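PDB 3UMV: deoxyribodipyrimidine photo-lyase from Oryza sativa Japonica Group, which uses light and a bound FAD to split UV-induced cyclobutane pyrimidine dimers in DNA back into separate pyrimidines. Local coordinates for residues Pro376-Ser381 with Lys401-Trp406. Sequence-based numbering, arbitrary orientation.
With EDO (1,2-ethanediol), chain F.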
loop_
_atom_site.group_PDB
_atom_site.type_symbol
_atom_site.label_atom_id
_atom_site.label_comp_id
_atom_site.label_asym_id
_atom_site.label_seq_id
_atom_site.Cartn_x
_atom_site.Cartn_y
_atom_site.Cartn_z
ATOM N N PRO A 376 2.928 17.023 -23.990
ATOM C CA PRO A 376 4.253 16.662 -23.486
ATOM C C PRO A 376 4.310 16.587 -21.963
ATOM O O PRO A 376 5.146 15.865 -21.442
ATOM C CB PRO A 376 5.148 17.794 -23.997
ATOM C CG PRO A 376 4.228 18.939 -24.165
ATOM C CD PRO A 376 2.924 18.357 -24.618
ATOM N N LEU A 377 3.444 17.327 -21.284
ATOM C CA LEU A 377 3.345 17.257 -19.833
ATOM C C LEU A 377 2.809 15.874 -19.414
ATOM O O LEU A 377 3.354 15.240 -18.517
ATOM C CB LEU A 377 2.468 18.379 -19.292
ATOM C CG LEU A 377 2.258 18.341 -17.773
ATOM C CD1 LEU A 377 3.601 18.335 -17.020
ATOM C CD2 LEU A 377 1.394 19.507 -17.333
ATOM N N TRP A 378 1.778 15.395 -20.103
ATOM C CA TRP A 378 1.234 14.075 -19.806
ATOM C C TRP A 378 2.264 13.000 -20.116
ATOM O O TRP A 378 2.511 12.107 -19.309
ATOM C CB TRP A 378 -0.061 13.816 -20.576
ATOM C CG TRP A 378 -0.731 12.585 -20.042
ATOM C CD1 TRP A 378 -1.663 12.539 -19.040
ATOM C CD2 TRP A 378 -0.456 11.220 -20.405
ATOM N NE1 TRP A 378 -2.007 11.239 -18.779
ATOM C CE2 TRP A 378 -1.294 10.404 -19.605
ATOM C CE3 TRP A 378 0.393 10.608 -21.345
ATOM C CZ2 TRP A 378 -1.286 9.007 -19.691
ATOM C CZ3 TRP A 378 0.385 9.222 -21.445
ATOM C CH2 TRP A 378 -0.457 8.436 -20.622
ATOM N N ASN A 379 2.884 13.099 -21.290
ATOM C CA ASN A 379 3.923 12.151 -21.643
ATOM C C ASN A 379 5.004 12.061 -20.577
ATOM O O ASN A 379 5.466 10.965 -20.265
ATOM C CB ASN A 379 4.572 12.522 -22.986
ATOM C CG ASN A 379 3.641 12.358 -24.170
ATOM O OD1 ASN A 379 3.917 12.894 -25.248
ATOM N ND2 ASN A 379 2.546 11.630 -23.994
ATOM N N ALA A 380 5.414 13.211 -20.033
ATOM C CA ALA A 380 6.442 13.257 -18.994
ATOM C C ALA A 380 5.995 12.509 -17.740
ATOM O O ALA A 380 6.767 11.769 -17.152
ATOM C CB ALA A 380 6.825 14.737 -18.655
ATOM N N SER A 381 4.742 12.702 -17.345
ATOM C CA SER A 381 4.229 12.037 -16.154
ATOM C C SER A 381 4.198 10.525 -16.360
ATOM O O SER A 381 4.586 9.764 -15.479
ATOM C CB SER A 381 2.856 12.584 -15.750
ATOM O OG SER A 381 1.831 12.230 -16.661
ATOM N N LYS A 401 -6.687 12.081 -14.931
ATOM C CA LYS A 401 -7.751 12.883 -15.512
ATOM C C LYS A 401 -7.653 13.012 -17.031
ATOM O O LYS A 401 -8.681 13.045 -17.728
ATOM C CB LYS A 401 -7.813 14.250 -14.851
ATOM C CG LYS A 401 -8.346 14.165 -13.433
ATOM C CD LYS A 401 -8.602 15.531 -12.841
ATOM C CE LYS A 401 -9.127 15.383 -11.395
ATOM N NZ LYS A 401 -10.521 14.873 -11.364
ATOM N N LYS A 402 -6.434 13.095 -17.559
ATOM C CA LYS A 402 -6.278 13.093 -19.019
ATOM C C LYS A 402 -6.717 11.763 -19.633
ATOM O O LYS A 402 -7.229 11.718 -20.751
ATOM C CB LYS A 402 -4.845 13.408 -19.429
ATOM C CG LYS A 402 -4.397 14.822 -19.106
ATOM C CD LYS A 402 -5.243 15.843 -19.849
ATOM C CE LYS A 402 -5.859 16.825 -18.879
ATOM N NZ LYS A 402 -6.427 18.038 -19.557
ATOM N N ILE A 403 -6.529 10.666 -18.904
ATOM C CA ILE A 403 -6.961 9.377 -19.424
ATOM C C ILE A 403 -8.482 9.366 -19.588
ATOM O O ILE A 403 -8.997 8.889 -20.600
ATOM C CB ILE A 403 -6.478 8.230 -18.534
ATOM C CG1 ILE A 403 -4.958 8.211 -18.496
ATOM C CG2 ILE A 403 -6.994 6.893 -19.044
ATOM C CD1 ILE A 403 -4.368 7.155 -17.575
ATOM N N LEU A 404 -9.195 9.939 -18.620
ATOM C CA LEU A 404 -10.641 10.150 -18.758
ATOM C C LEU A 404 -10.965 10.990 -19.997
ATOM O O LEU A 404 -11.902 10.694 -20.766
ATOM C CB LEU A 404 -11.198 10.844 -17.514
ATOM C CG LEU A 404 -12.654 11.302 -17.609
ATOM C CD1 LEU A 404 -13.579 10.103 -17.830
ATOM C CD2 LEU A 404 -13.051 12.070 -16.349
ATOM N N GLU A 405 -10.177 12.038 -20.206
ATOM C CA GLU A 405 -10.442 12.960 -21.307
ATOM C C GLU A 405 -10.160 12.368 -22.688
ATOM O O GLU A 405 -10.720 12.815 -23.676
ATOM C CB GLU A 405 -9.596 14.211 -21.120
ATOM C CG GLU A 405 -10.059 15.402 -21.929
ATOM C CD GLU A 405 -9.300 16.662 -21.573
ATOM O OE1 GLU A 405 -9.675 17.732 -22.078
ATOM O OE2 GLU A 405 -8.346 16.591 -20.773
ATOM N N TRP A 406 -9.285 11.373 -22.754
ATOM C CA TRP A 406 -8.833 10.846 -24.033
ATOM C C TRP A 406 -9.215 9.383 -24.238
ATOM O O TRP A 406 -8.570 8.678 -25.004
ATOM C CB TRP A 406 -7.307 10.970 -24.156
ATOM C CG TRP A 406 -6.804 12.367 -24.019
ATOM C CD1 TRP A 406 -7.476 13.524 -24.308
ATOM C CD2 TRP A 406 -5.521 12.758 -23.529
ATOM N NE1 TRP A 406 -6.671 14.615 -24.038
ATOM C CE2 TRP A 406 -5.469 14.163 -23.556
ATOM C CE3 TRP A 406 -4.408 12.049 -23.064
ATOM C CZ2 TRP A 406 -4.343 14.874 -23.133
ATOM C CZ3 TRP A 406 -3.283 12.762 -22.660
ATOM C CH2 TRP A 406 -3.268 14.154 -22.689
HETATM C C1 EDO F . -12.975 18.529 -22.828
HETATM O O1 EDO F . -12.153 17.552 -23.341
HETATM C C2 EDO F . -13.472 18.401 -21.564
HETATM O O2 EDO F . -14.234 19.410 -21.028
#
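Trp378 meets Trp406 edge to face: the CZ3 corner of Trp406 stands over one face of the Trp378 indole, 3.7 Å from Trp378 CG, with the ring planes at 68°. The pair illustrates how one large aromatic can join two segments, 376-381 and 401-406, by apolar and aromatic contacts alone. Trp378 holds CG anti to its N (chi1 -169°), which carries the indole across to helix 393-405. There the packing is tight: Trp378 CD1 lies 3.3 Å from Lys402 CB, while at the benzene end Trp378 CZ2 rests 3.9 Å from Ile403 CG1, the two side chains crossing almost at right angles. Trp378 NE1 donates to the backbone oxygen of Trp399, further back on that helix, which helps to fix the rotation of the indole, and the Trp399 ring lies nearly parallel to it. Replacing Trp378 by an alanine would remove the face under Trp406 CZ3, and is likely to leave a gap beside Lys402 and Ile403 and the Trp399 oxygen without its indole donor.

On the polar side the two segments do not touch. Beyond CG the Lys402 chain bends away from Trp378; its NZ forms a salt bridge with Glu405 OE2 at 2.7 Å, on the syn lone pair, and also donates to the backbone oxygen of Met461. Beside Glu405 OE1 sits a 1,2-ethanediol, held also by Arg452 and Pro453. Trp378, touching both Trp399 and Trp406, is consistent with the predicted tryptophan electron-transfer chain of a class II photolyase.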